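Local atomic coordinates of D-glyceraldehyde dehydrogenase (NADP(+)) (Thermoplasma acidophilum, PDB entry 5IZD), a protein that oxidises glyceraldehyde to glycerate with NADP+ in the non-phosphorylated Entner-Doudoroff pathway, working as a homotetramer. Residues 54-59 / 192-197; 79-84 / 181-186; 292-297 / 389-394. All blocks are in the same frame, centred on the assembly; numbering follows the deposited sequence.

In the fold
After a small N-terminal sheet (strands 2-7 to 30-35) the chain enters helix 39-77, which holds the first half of contact 1. Helix 79-90 follows directly and holds the first half of contact 2. The chain then passes through helix 94-112, strands 120-124 and 130-145, helix 153-164 and strand 168-172. Helix 178-190 closes contact 2, and the loop behind it, before strand 198-200, closes contact 1. Contact 2 therefore lies within the loop of contact 1, their centres about 23 Å apart. Both tie the N-terminal helices to one beta-alpha-beta unit. Contact 3, its centre about 57 Å from that of contact 1, follows in series: strand 386-392 of the catalytic-domain sheet returns to helix 294-305 and closes a later loop.

Contact 1: 54-59 / 192-197; sequences WAWNDL and GVPKGV
W56 and V197 bring the two backbones to 7.0 Å between their CA atoms. Residues 54-59 are helical, and the bond from D58 N to W54 O is 2.8 Å long. Residues 192-197 form a loop. It starts at G192, whose positive phi completes a Schellman motif at the end of helix 178-190. Further on it turns tightly, with V197 N bonded to P194 O at 3.1 Å.

The contact itself is apolar. The CB of W56 is directed toward the loop, and its CG is anti to the backbone N (chi1 -171°). V197 crosses it at about a right angle and lays CG1 over one indole face. This is a CH-pi contact: V197 CG1 lies 3.4 Å from the centre of the W56 five-membered ring, 12° off the ring normal. The fit is tight, because V197 CG1 is 3.3 Å from W56 CE2. The other methyl, V197 CG2, rests near CG and CD2 of W56. P194 approaches the six-membered ring obliquely, and its CD is 3.4 Å from W56 CZ3.

R64, about two turns further along helix 39-77, makes a cation-pi contact with the W56 ring and a hydrogen bond to its carbonyl. L163 of helix 153-164 touches both W56 and V197. The backbone of V197 also bonds to V169 of strand 168-172, where the loop enters the Rossmann-type sheet as strand 198-200.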
ATOM      1  N   TRP A  54      -9.596 -11.286 -24.284  1.00 35.80           N
ATOM      2  CA  TRP A  54      -8.514 -12.180 -23.810  1.00 36.56           C
ATOM      3  C   TRP A  54      -7.107 -11.865 -24.317  1.00 36.48           C
ATOM      4  O   TRP A  54      -6.146 -11.820 -23.537  1.00 36.29           O
ATOM      5  CB  TRP A  54      -8.865 -13.675 -23.973  1.00 37.75           C
ATOM      6  CG  TRP A  54      -9.721 -14.091 -22.864  1.00 37.84           C
ATOM      7  CD1 TRP A  54     -11.054 -14.388 -22.908  1.00 38.11           C
ATOM      8  CD2 TRP A  54      -9.325 -14.161 -21.476  1.00 37.78           C
ATOM      9  NE1 TRP A  54     -11.507 -14.679 -21.627  1.00 38.37           N
ATOM     10  CE2 TRP A  54     -10.472 -14.542 -20.733  1.00 37.66           C
ATOM     11  CE3 TRP A  54      -8.120 -13.920 -20.800  1.00 37.67           C
ATOM     12  CZ2 TRP A  54     -10.449 -14.714 -19.344  1.00 37.42           C
ATOM     13  CZ3 TRP A  54      -8.089 -14.084 -19.404  1.00 37.40           C
ATOM     14  CH2 TRP A  54      -9.255 -14.478 -18.695  1.00 37.35           C
ATOM     15  N   ALA A  55      -7.015 -11.590 -25.574  1.00 36.65           N
ATOM     16  CA  ALA A  55      -5.769 -11.168 -26.230  1.00 37.24           C
ATOM     17  C   ALA A  55      -5.269  -9.781 -25.798  1.00 36.87           C
ATOM     18  O   ALA A  55      -4.050  -9.548 -25.800  1.00 37.51           O
ATOM     19  CB  ALA A  55      -5.976 -11.161 -27.756  1.00 37.82           C
ATOM     20  N   TRP A  56      -6.180  -8.865 -25.430  1.00 35.82           N
ATOM     21  CA  TRP A  56      -5.765  -7.579 -24.828  1.00 35.04           C
ATOM     22  C   TRP A  56      -5.282  -7.804 -23.366  1.00 34.79           C
ATOM     23  O   TRP A  56      -4.194  -7.356 -22.979  1.00 34.38           O
ATOM     24  CB  TRP A  56      -6.906  -6.565 -24.910  1.00 34.13           C
ATOM     25  CG  TRP A  56      -6.610  -5.142 -24.534  1.00 33.30           C
ATOM     26  CD1 TRP A  56      -7.231  -4.427 -23.539  1.00 32.39           C
ATOM     27  CD2 TRP A  56      -5.648  -4.258 -25.106  1.00 33.24           C
ATOM     28  NE1 TRP A  56      -6.748  -3.158 -23.482  1.00 31.99           N
ATOM     29  CE2 TRP A  56      -5.772  -3.017 -24.430  1.00 32.50           C
ATOM     30  CE3 TRP A  56      -4.713  -4.374 -26.136  1.00 33.94           C
ATOM     31  CZ2 TRP A  56      -4.988  -1.907 -24.729  1.00 32.46           C
ATOM     32  CZ3 TRP A  56      -3.936  -3.248 -26.455  1.00 34.03           C
ATOM     33  CH2 TRP A  56      -4.077  -2.023 -25.722  1.00 33.33           C
ATOM     34  N   ASN A  57      -6.059  -8.520 -22.574  1.00 35.17           N
ATOM     35  CA  ASN A  57      -5.577  -8.913 -21.230  1.00 36.01           C
ATOM     36  C   ASN A  57      -4.144  -9.536 -21.324  1.00 37.32           C
ATOM     37  O   ASN A  57      -3.187  -9.119 -20.622  1.00 37.57           O
ATOM     38  CB  ASN A  57      -6.544  -9.901 -20.579  1.00 35.77           C
ATOM     39  CG  ASN A  57      -6.081 -10.338 -19.176  1.00 35.92           C
ATOM     40  OD1 ASN A  57      -6.185  -9.611 -18.245  1.00 35.04           O
ATOM     41  ND2 ASN A  57      -5.530 -11.504 -19.075  1.00 36.69           N
ATOM     42  N   ASP A  58      -4.025 -10.523 -22.187  1.00 38.67           N
ATOM     43  CA  ASP A  58      -2.808 -11.334 -22.320  1.00 40.04           C
ATOM     44  C   ASP A  58      -1.548 -10.597 -22.883  1.00 39.70           C
ATOM     45  O   ASP A  58      -0.446 -11.087 -22.656  1.00 40.48           O
ATOM     46  CB  ASP A  58      -3.105 -12.625 -23.159  1.00 41.70           C
ATOM     47  CG  ASP A  58      -3.860 -13.711 -22.341  1.00 42.83           C
ATOM     48  OD1 ASP A  58      -4.204 -13.502 -21.168  1.00 42.13           O
ATOM     49  OD2 ASP A  58      -4.145 -14.794 -22.880  1.00 45.89           O
ATOM     50  N   LEU A  59      -1.686  -9.454 -23.563  1.00 38.09           N
ATOM     51  CA  LEU A  59      -0.513  -8.627 -23.888  1.00 37.61           C
ATOM     52  C   LEU A  59       0.286  -8.133 -22.683  1.00 36.52           C
ATOM     53  O   LEU A  59       1.471  -7.857 -22.806  1.00 36.24           O
ATOM     54  CB  LEU A  59      -0.924  -7.358 -24.666  1.00 37.74           C
ATOM     55  CG  LEU A  59      -1.270  -7.354 -26.144  1.00 38.61           C
ATOM     56  CD1 LEU A  59      -1.360  -5.887 -26.609  1.00 38.48           C
ATOM     57  CD2 LEU A  59      -0.228  -8.093 -26.938  1.00 39.38           C
ATOM     58  N   GLY A 192      -1.966   1.975 -32.896  1.00 39.78           N
ATOM     59  CA  GLY A 192      -1.967   0.495 -32.898  1.00 39.93           C
ATOM     60  C   GLY A 192      -2.889  -0.259 -31.943  1.00 39.45           C
ATOM     61  O   GLY A 192      -2.696  -1.464 -31.743  1.00 39.40           O
ATOM     62  N   VAL A 193      -3.899   0.394 -31.356  1.00 38.76           N
ATOM     63  CA  VAL A 193      -4.878  -0.359 -30.541  1.00 38.38           C
ATOM     64  C   VAL A 193      -5.474  -1.486 -31.405  1.00 38.67           C
ATOM     65  O   VAL A 193      -5.993  -1.199 -32.426  1.00 38.82           O
ATOM     66  CB  VAL A 193      -6.023   0.533 -30.000  1.00 37.71           C
ATOM     67  CG1 VAL A 193      -7.122  -0.315 -29.379  1.00 37.46           C
ATOM     68  CG2 VAL A 193      -5.474   1.474 -28.964  1.00 37.39           C
ATOM     69  N   PRO A 194      -5.408  -2.754 -30.963  1.00 38.74           N
ATOM     70  CA  PRO A 194      -5.963  -3.821 -31.805  1.00 39.19           C
ATOM     71  C   PRO A 194      -7.487  -3.736 -32.028  1.00 38.99           C
ATOM     72  O   PRO A 194      -8.208  -3.107 -31.207  1.00 37.62           O
ATOM     73  CB  PRO A 194      -5.617  -5.104 -31.049  1.00 39.16           C
ATOM     74  CG  PRO A 194      -4.608  -4.744 -30.020  1.00 38.82           C
ATOM     75  CD  PRO A 194      -4.876  -3.278 -29.699  1.00 38.26           C
ATOM     76  N   LYS A 195      -7.978  -4.435 -33.070  1.00 39.29           N
ATOM     77  CA  LYS A 195      -9.401  -4.373 -33.455  1.00 39.49           C
ATOM     78  C   LYS A 195     -10.287  -4.968 -32.369  1.00 38.63           C
ATOM     79  O   LYS A 195      -9.984  -5.989 -31.779  1.00 39.12           O
ATOM     80  CB  LYS A 195      -9.687  -4.981 -34.890  1.00 41.01           C
ATOM     81  CG  LYS A 195     -10.154  -6.430 -34.909  1.00 41.58           C
ATOM     82  CD  LYS A 195     -10.483  -6.980 -36.277  1.00 42.68           C
ATOM     83  CE  LYS A 195     -11.135  -8.348 -36.136  1.00 43.14           C
ATOM     84  N   GLY A 196     -11.366  -4.277 -32.047  1.00 37.75           N
ATOM     85  CA  GLY A 196     -12.243  -4.673 -30.941  1.00 36.68           C
ATOM     86  C   GLY A 196     -11.911  -4.074 -29.585  1.00 35.24           C
ATOM     87  O   GLY A 196     -12.775  -4.017 -28.749  1.00 34.95           O
ATOM     88  N   VAL A 197     -10.667  -3.652 -29.353  1.00 34.60           N
ATOM     89  CA  VAL A 197     -10.246  -3.181 -28.027  1.00 33.54           C
ATOM     90  C   VAL A 197     -10.901  -1.851 -27.692  1.00 32.82           C
ATOM     91  O   VAL A 197     -11.210  -1.599 -26.536  1.00 32.33           O
ATOM     92  CB  VAL A 197      -8.718  -3.098 -27.903  1.00 33.49           C
ATOM     93  CG1 VAL A 197      -8.276  -2.453 -26.560  1.00 32.76           C
ATOM     94  CG2 VAL A 197      -8.154  -4.488 -27.998  1.00 33.84           C
TER

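Contact 2: 79-84 / 181-186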
ATOM      1  N   ARG A  79      -1.511  18.329 -31.835  1.00 38.03           N
ATOM      2  CA  ARG A  79      -2.333  18.984 -30.809  1.00 37.46           C
ATOM      3  C   ARG A  79      -3.205  20.114 -31.274  1.00 37.52           C
ATOM      4  O   ARG A  79      -4.327  20.212 -30.896  1.00 36.96           O
ATOM      5  CB  ARG A  79      -1.552  19.365 -29.558  1.00 37.21           C
ATOM      6  CG  ARG A  79      -0.416  20.330 -29.721  1.00 37.95           C
ATOM      7  CD  ARG A  79       0.167  20.706 -28.378  1.00 37.62           C
ATOM      8  NE  ARG A  79      -0.807  21.388 -27.582  1.00 36.91           N
ATOM      9  CZ  ARG A  79      -0.821  21.459 -26.270  1.00 36.70           C
ATOM     10  NH1 ARG A  79      -1.768  22.140 -25.686  1.00 36.27           N
ATOM     11  NH2 ARG A  79       0.104  20.865 -25.543  1.00 36.50           N
ATOM     12  N   ALA A  80      -2.649  20.953 -32.114  1.00 38.23           N
ATOM     13  CA  ALA A  80      -3.385  22.047 -32.727  1.00 38.41           C
ATOM     14  C   ALA A  80      -4.753  21.644 -33.304  1.00 38.04           C
ATOM     15  O   ALA A  80      -5.721  22.374 -33.127  1.00 37.98           O
ATOM     16  CB  ALA A  80      -2.545  22.704 -33.840  1.00 39.55           C
ATOM     17  N   GLU A  81      -4.835  20.503 -33.976  1.00 37.93           N
ATOM     18  CA  GLU A  81      -6.104  20.050 -34.547  1.00 37.77           C
ATOM     19  C   GLU A  81      -7.163  19.824 -33.436  1.00 36.52           C
ATOM     20  O   GLU A  81      -8.342  20.188 -33.553  1.00 36.31           O
ATOM     21  CB  GLU A  81      -5.898  18.770 -35.356  1.00 38.28           C
ATOM     22  CG  GLU A  81      -5.047  18.933 -36.623  1.00 39.54           C
ATOM     23  CD  GLU A  81      -4.813  17.566 -37.296  1.00 40.26           C
ATOM     24  OE1 GLU A  81      -5.348  16.537 -36.786  1.00 40.10           O
ATOM     25  OE2 GLU A  81      -4.066  17.477 -38.278  1.00 41.09           O
ATOM     26  N   LEU A  82      -6.733  19.313 -32.313  1.00 35.46           N
ATOM     27  CA  LEU A  82      -7.652  19.086 -31.223  1.00 34.52           C
ATOM     28  C   LEU A  82      -8.086  20.373 -30.523  1.00 34.33           C
ATOM     29  O   LEU A  82      -9.248  20.507 -30.174  1.00 33.84           O
ATOM     30  CB  LEU A  82      -7.032  18.118 -30.202  1.00 33.76           C
ATOM     31  CG  LEU A  82      -7.985  17.819 -29.059  1.00 32.85           C
ATOM     32  CD1 LEU A  82      -9.293  17.208 -29.540  1.00 32.65           C
ATOM     33  CD2 LEU A  82      -7.304  16.861 -28.101  1.00 32.56           C
ATOM     34  N   GLU A  83      -7.174  21.307 -30.399  1.00 34.94           N
ATOM     35  CA  GLU A  83      -7.417  22.603 -29.822  1.00 35.11           C
ATOM     36  C   GLU A  83      -8.511  23.314 -30.630  1.00 35.42           C
ATOM     37  O   GLU A  83      -9.434  23.857 -30.106  1.00 34.72           O
ATOM     38  CB  GLU A  83      -6.121  23.386 -29.810  1.00 36.04           C
ATOM     39  CG  GLU A  83      -5.207  23.034 -28.635  1.00 36.41           C
ATOM     40  CD  GLU A  83      -3.809  23.586 -28.745  1.00 37.67           C
ATOM     41  OE1 GLU A  83      -3.510  24.400 -29.620  1.00 38.96           O
ATOM     42  OE2 GLU A  83      -2.974  23.210 -27.944  1.00 38.22           O
ATOM     43  N   ASN A  84      -8.376  23.267 -31.938  1.00 36.25           N
ATOM     44  CA  ASN A  84      -9.354  23.809 -32.848  1.00 36.68           C
ATOM     45  C   ASN A  84     -10.744  23.186 -32.750  1.00 35.72           C
ATOM     46  O   ASN A  84     -11.739  23.896 -32.742  1.00 35.30           O
ATOM     47  CB  ASN A  84      -8.820  23.755 -34.294  1.00 38.44           C
ATOM     48  CG  ASN A  84      -7.613  24.665 -34.497  1.00 39.81           C
ATOM     49  OD1 ASN A  84      -7.413  25.642 -33.753  1.00 40.77           O
ATOM     50  ND2 ASN A  84      -6.798  24.354 -35.489  1.00 40.96           N
ATOM     51  N   ALA A 181     -13.960  13.604 -29.298  1.00 31.91           N
ATOM     52  CA  ALA A 181     -13.841  12.210 -28.895  1.00 31.65           C
ATOM     53  C   ALA A 181     -13.355  11.377 -30.089  1.00 32.18           C
ATOM     54  O   ALA A 181     -12.473  10.548 -29.972  1.00 31.78           O
ATOM     55  CB  ALA A 181     -15.171  11.704 -28.406  1.00 31.33           C
ATOM     56  N   GLU A 182     -13.968  11.622 -31.240  1.00 32.92           N
ATOM     57  CA  GLU A 182     -13.636  10.882 -32.441  1.00 33.74           C
ATOM     58  C   GLU A 182     -12.202  11.089 -32.753  1.00 33.51           C
ATOM     59  O   GLU A 182     -11.547  10.181 -33.190  1.00 33.51           O
ATOM     60  CB  GLU A 182     -14.424  11.359 -33.657  1.00 35.28           C
ATOM     61  CG  GLU A 182     -14.334  10.359 -34.804  1.00 36.71           C
ATOM     62  CD  GLU A 182     -14.401  10.966 -36.155  1.00 38.63           C
ATOM     63  OE1 GLU A 182     -13.761  12.033 -36.349  1.00 39.79           O
ATOM     64  OE2 GLU A 182     -15.094  10.364 -37.039  1.00 39.79           O
ATOM     65  N   TRP A 183     -11.743  12.322 -32.627  1.00 33.26           N
ATOM     66  CA  TRP A 183     -10.358  12.640 -32.972  1.00 33.57           C
ATOM     67  C   TRP A 183      -9.332  11.885 -32.046  1.00 32.99           C
ATOM     68  O   TRP A 183      -8.332  11.300 -32.527  1.00 33.30           O
ATOM     69  CB  TRP A 183     -10.164  14.143 -32.967  1.00 33.65           C
ATOM     70  CG  TRP A 183      -8.829  14.627 -33.396  1.00 34.15           C
ATOM     71  CD1 TRP A 183      -8.499  15.067 -34.627  1.00 34.72           C
ATOM     72  CD2 TRP A 183      -7.612  14.729 -32.580  1.00 33.96           C
ATOM     73  NE1 TRP A 183      -7.175  15.454 -34.652  1.00 34.99           N
ATOM     74  CE2 TRP A 183      -6.619  15.294 -33.406  1.00 34.72           C
ATOM     75  CE3 TRP A 183      -7.302  14.442 -31.261  1.00 33.66           C
ATOM     76  CZ2 TRP A 183      -5.310  15.525 -32.962  1.00 34.86           C
ATOM     77  CZ3 TRP A 183      -5.982  14.692 -30.778  1.00 33.76           C
ATOM     78  CH2 TRP A 183      -5.009  15.220 -31.642  1.00 34.35           C
ATOM     79  N   ILE A 184      -9.639  11.832 -30.764  1.00 32.18           N
ATOM     80  CA  ILE A 184      -8.813  11.106 -29.800  1.00 31.79           C
ATOM     81  C   ILE A 184      -8.796   9.630 -30.102  1.00 32.05           C
ATOM     82  O   ILE A 184      -7.724   9.044 -30.167  1.00 32.25           O
ATOM     83  CB  ILE A 184      -9.283  11.371 -28.349  1.00 31.03           C
ATOM     84  CG1 ILE A 184      -8.937  12.811 -27.994  1.00 30.98           C
ATOM     85  CG2 ILE A 184      -8.599  10.431 -27.365  1.00 30.70           C
ATOM     86  CD1 ILE A 184      -9.693  13.355 -26.825  1.00 30.51           C
ATOM     87  N   VAL A 185      -9.975   9.066 -30.349  1.00 32.24           N
ATOM     88  CA  VAL A 185     -10.138   7.672 -30.721  1.00 32.67           C
ATOM     89  C   VAL A 185      -9.279   7.310 -31.932  1.00 33.83           C
ATOM     90  O   VAL A 185      -8.627   6.259 -31.939  1.00 33.84           O
ATOM     91  CB  VAL A 185     -11.631   7.320 -30.985  1.00 32.63           C
ATOM     92  CG1 VAL A 185     -11.784   5.956 -31.653  1.00 32.99           C
ATOM     93  CG2 VAL A 185     -12.415   7.332 -29.655  1.00 31.91           C
ATOM     94  N   ARG A 186      -9.306   8.174 -32.941  1.00 34.77           N
ATOM     95  CA  ARG A 186      -8.533   7.966 -34.174  1.00 36.10           C
ATOM     96  C   ARG A 186      -7.038   7.949 -33.816  1.00 35.98           C
ATOM     97  O   ARG A 186      -6.326   7.083 -34.303  1.00 36.29           O
ATOM     98  CB  ARG A 186      -8.884   9.013 -35.240  1.00 37.31           C
ATOM     99  CG  ARG A 186      -8.207   8.844 -36.625  1.00 38.89           C
ATOM    100  CD  ARG A 186      -8.784   9.804 -37.669  1.00 40.08           C
ATOM    101  NE  ARG A 186     -10.182   9.487 -38.031  1.00 40.82           N
ATOM    102  CZ  ARG A 186     -10.586   8.587 -38.954  1.00 41.84           C
ATOM    103  NH1 ARG A 186      -9.724   7.861 -39.679  1.00 42.77           N
ATOM    104  NH2 ARG A 186     -11.903   8.406 -39.172  1.00 41.96           N
TER
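W183 NE1 donates a hydrogen bond to E81 OE1, 3.0 Å long and nearly straight (N-H...O 166°). It joins an antiparallel helix pair. Helix 178-190 belongs to the beta-alpha-beta crossover between strands 168-172 and 198-200, and segment 79-84 packs beside it. The short segment axes approach to 10.4 Å, with 161° between their directions.

E81 OE1 sits at the indole edge, in the ring plane, and uses its anti lone pair. The carboxylate stands almost upright to the ring. The E81 chain is extended beyond CG, which carries the acid out to this edge.

L82 packs over one face of W183. L82 CB lies 3.7 Å from the centre of the W183 six-membered ring, a CH-pi contact. L82 CD1 and CD2 reach on to the CE3 and CZ3 rim. With chi1 at -176° the W183 indole is thrown out from its helix toward the facing one. I184 meets L82 more loosely. A152 touches both residues, and V101 of helix 94-112 adds to the packing on L82.

On its own helix, R79 grips E83 side-on in a salt bridge: R79 NE at 2.9 Å and R79 NH1 at 2.8 Å both donate to E83 OE2.

Contact 3: 292-297 / 389-394; sequences DIYDTF and ARKISS
Y294 packs against A389 and K391 where a helix lies on the catalytic-domain sheet of the aldehyde dehydrogenase fold. Y294 begins helix 294-305, right after the N-cap position at I293. A389 and K391 lie on strand 386-392, which runs parallel to its neighbour, strand 284-290.

The CB of Y294 is directed at the strand. A chi1 of 178° sets the Y294 ring beside its own carbonyl carbon and swings the phenol across to the facing backbone. K391 crosses the ring at about a right angle. K391 CG stands over one face, offset toward the rim, 4.1 Å from the centre of the Y294 ring in a CH-pi contact. The lysine chain is extended beyond CG, and K391 CE comes within 3.9 Å of Y294 CD1. The aliphatic part of the lysine does the packing while its amino group continues past the ring.

A389 meets the far end of the phenol obliquely, with its CB 3.9 Å from Y294 CE2. R390 touches the same ring atom through its carbonyl carbon. With an alanine at Y294, the methylenes of K391 would probably lose their aromatic support, and a gap is likely to open beside A389. L287 of strand 284-290 packs against A389 as well.

A water links the charged ends beyond the ring. It donates to D295 OD1 at 2.7 Å and accepts a weak bond from K391 NZ at 3.3 Å.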
ATOM      1  N   ASP A 292     -16.978  40.990   8.075  1.00 41.56           N
ATOM      2  CA  ASP A 292     -15.940  42.052   8.126  1.00 42.18           C
ATOM      3  C   ASP A 292     -15.453  42.545   6.732  1.00 41.73           C
ATOM      4  O   ASP A 292     -15.096  43.709   6.580  1.00 42.26           O
ATOM      5  CB  ASP A 292     -14.715  41.570   8.926  1.00 42.55           C
ATOM      6  CG  ASP A 292     -15.005  41.314  10.452  1.00 43.23           C
ATOM      7  OD1 ASP A 292     -16.139  41.558  10.927  1.00 43.93           O
ATOM      8  OD2 ASP A 292     -14.085  40.851  11.163  1.00 43.27           O
ATOM      9  N   ILE A 293     -15.420  41.665   5.735  1.00 40.77           N
ATOM     10  CA  ILE A 293     -14.854  41.991   4.426  1.00 40.42           C
ATOM     11  C   ILE A 293     -15.837  41.814   3.227  1.00 40.16           C
ATOM     12  O   ILE A 293     -15.434  42.045   2.105  1.00 39.93           O
ATOM     13  CB  ILE A 293     -13.549  41.189   4.102  1.00 39.74           C
ATOM     14  CG1 ILE A 293     -13.778  39.695   4.270  1.00 39.04           C
ATOM     15  CG2 ILE A 293     -12.381  41.636   4.958  1.00 40.54           C
ATOM     16  CD1 ILE A 293     -12.835  38.803   3.496  1.00 38.27           C
ATOM     17  N   TYR A 294     -17.073  41.388   3.484  1.00 40.29           N
ATOM     18  CA  TYR A 294     -18.076  41.109   2.482  1.00 39.85           C
ATOM     19  C   TYR A 294     -18.263  42.309   1.536  1.00 40.63           C
ATOM     20  O   TYR A 294     -18.285  42.119   0.324  1.00 39.13           O
ATOM     21  CB  TYR A 294     -19.405  40.712   3.149  1.00 40.10           C
ATOM     22  CG  TYR A 294     -20.557  40.440   2.201  1.00 39.84           C
ATOM     23  CD1 TYR A 294     -21.336  41.495   1.709  1.00 40.67           C
ATOM     24  CD2 TYR A 294     -20.859  39.161   1.772  1.00 39.23           C
ATOM     25  CE1 TYR A 294     -22.381  41.276   0.821  1.00 40.48           C
ATOM     26  CE2 TYR A 294     -21.901  38.923   0.856  1.00 39.16           C
ATOM     27  CZ  TYR A 294     -22.661  39.975   0.406  1.00 39.80           C
ATOM     28  OH  TYR A 294     -23.685  39.813  -0.501  1.00 39.92           O
ATOM     29  N   ASP A 295     -18.343  43.520   2.079  1.00 41.87           N
ATOM     30  CA  ASP A 295     -18.638  44.701   1.229  1.00 43.25           C
ATOM     31  C   ASP A 295     -17.510  45.025   0.248  1.00 42.63           C
ATOM     32  O   ASP A 295     -17.768  45.200  -0.957  1.00 42.11           O
ATOM     33  CB  ASP A 295     -18.971  45.937   2.067  1.00 45.04           C
ATOM     34  CG  ASP A 295     -20.282  45.791   2.838  1.00 46.22           C
ATOM     35  OD1 ASP A 295     -21.280  45.227   2.337  1.00 46.73           O
ATOM     36  OD2 ASP A 295     -20.329  46.254   3.979  1.00 48.52           O
ATOM     37  N   THR A 296     -16.269  45.077   0.751  1.00 42.20           N
ATOM     38  CA  THR A 296     -15.106  45.236  -0.148  1.00 41.77           C
ATOM     39  C   THR A 296     -14.970  44.087  -1.122  1.00 40.25           C
ATOM     40  O   THR A 296     -14.779  44.344  -2.345  1.00 39.94           O
ATOM     41  CB  THR A 296     -13.772  45.368   0.579  1.00 42.24           C
ATOM     42  OG1 THR A 296     -13.822  46.548   1.333  1.00 43.47           O
ATOM     43  CG2 THR A 296     -12.618  45.556  -0.400  1.00 42.24           C
ATOM     44  N   PHE A 297     -15.098  42.856  -0.611  1.00 38.93           N
ATOM     45  CA  PHE A 297     -14.990  41.679  -1.470  1.00 37.77           C
ATOM     46  C   PHE A 297     -15.998  41.731  -2.650  1.00 37.19           C
ATOM     47  O   PHE A 297     -15.604  41.624  -3.821  1.00 36.69           O
ATOM     48  CB  PHE A 297     -15.132  40.365  -0.689  1.00 37.18           C
ATOM     49  CG  PHE A 297     -14.760  39.147  -1.496  1.00 36.35           C
ATOM     50  CD1 PHE A 297     -15.668  38.552  -2.357  1.00 35.95           C
ATOM     51  CD2 PHE A 297     -13.494  38.613  -1.418  1.00 36.16           C
ATOM     52  CE1 PHE A 297     -15.320  37.437  -3.100  1.00 35.21           C
ATOM     53  CE2 PHE A 297     -13.132  37.513  -2.168  1.00 35.45           C
ATOM     54  CZ  PHE A 297     -14.044  36.910  -2.992  1.00 35.02           C
ATOM     55  N   ALA A 389     -24.171  35.180  -3.060  1.00 34.82           N
ATOM     56  CA  ALA A 389     -23.251  35.405  -1.985  1.00 35.32           C
ATOM     57  C   ALA A 389     -24.010  35.668  -0.685  1.00 36.73           C
ATOM     58  O   ALA A 389     -25.096  36.244  -0.678  1.00 36.91           O
ATOM     59  CB  ALA A 389     -22.325  36.562  -2.280  1.00 35.40           C
ATOM     60  N   ARG A 390     -23.413  35.226   0.418  1.00 37.54           N
ATOM     61  CA  ARG A 390     -23.996  35.393   1.740  1.00 39.33           C
ATOM     62  C   ARG A 390     -22.902  35.621   2.778  1.00 38.80           C
ATOM     63  O   ARG A 390     -21.780  35.139   2.629  1.00 37.39           O
ATOM     64  CB  ARG A 390     -24.832  34.169   2.117  1.00 40.61           C
ATOM     65  CG  ARG A 390     -25.576  34.307   3.435  1.00 43.01           C
ATOM     66  CD  ARG A 390     -25.887  32.947   4.040  1.00 44.57           C
ATOM     67  NE  ARG A 390     -26.688  33.058   5.255  1.00 47.00           N
ATOM     68  CZ  ARG A 390     -26.186  33.034   6.485  1.00 48.47           C
ATOM     69  NH1 ARG A 390     -24.879  32.901   6.668  1.00 48.84           N
ATOM     70  NH2 ARG A 390     -26.990  33.141   7.534  1.00 50.50           N
ATOM     71  N   LYS A 391     -23.241  36.361   3.827  1.00 39.61           N
ATOM     72  CA  LYS A 391     -22.287  36.672   4.914  1.00 40.01           C
ATOM     73  C   LYS A 391     -22.117  35.476   5.806  1.00 39.51           C
ATOM     74  O   LYS A 391     -23.041  34.675   5.938  1.00 39.39           O
ATOM     75  CB  LYS A 391     -22.759  37.818   5.796  1.00 41.27           C
ATOM     76  CG  LYS A 391     -22.663  39.179   5.139  1.00 42.15           C
ATOM     77  CD  LYS A 391     -23.366  40.290   5.916  1.00 43.26           C
ATOM     78  CE  LYS A 391     -23.496  41.494   5.015  1.00 44.05           C
ATOM     79  NZ  LYS A 391     -24.013  42.611   5.843  1.00 45.51           N
ATOM     80  N   ILE A 392     -20.932  35.353   6.394  1.00 39.20           N
ATOM     81  CA  ILE A 392     -20.736  34.489   7.529  1.00 39.11           C
ATOM     82  C   ILE A 392     -19.965  35.231   8.672  1.00 39.81           C
ATOM     83  O   ILE A 392     -19.339  36.287   8.446  1.00 39.86           O
ATOM     84  CB  ILE A 392     -19.990  33.196   7.155  1.00 38.60           C
ATOM     85  CG1 ILE A 392     -18.617  33.542   6.555  1.00 38.67           C
ATOM     86  CG2 ILE A 392     -20.849  32.294   6.259  1.00 37.78           C
ATOM     87  CD1 ILE A 392     -17.708  32.367   6.299  1.00 38.22           C
ATOM     88  N   SER A 393     -20.027  34.656   9.889  1.00 39.78           N
ATOM     89  CA  SER A 393     -19.407  35.244  11.104  1.00 40.47           C
ATOM     90  C   SER A 393     -18.822  34.247  12.158  1.00 40.34           C
ATOM     91  O   SER A 393     -18.235  34.680  13.143  1.00 41.07           O
ATOM     92  CB  SER A 393     -20.420  36.148  11.806  1.00 41.29           C
ATOM     93  OG  SER A 393     -21.524  35.394  12.260  1.00 41.29           O
ATOM     94  N   SER A 394     -18.988  32.947  11.939  1.00 39.60           N
ATOM     95  CA  SER A 394     -18.341  31.945  12.748  1.00 39.44           C
ATOM     96  C   SER A 394     -17.922  30.745  11.918  1.00 38.41           C
ATOM     97  O   SER A 394     -18.511  30.425  10.864  1.00 37.59           O
ATOM     98  CB  SER A 394     -19.237  31.558  13.939  1.00 40.13           C
ATOM     99  OG  SER A 394     -19.999  30.404  13.719  1.00 39.81           O
TER
HETATM  100  O   HOH W   1     -23.740  44.618   3.265  1.00 52.68           O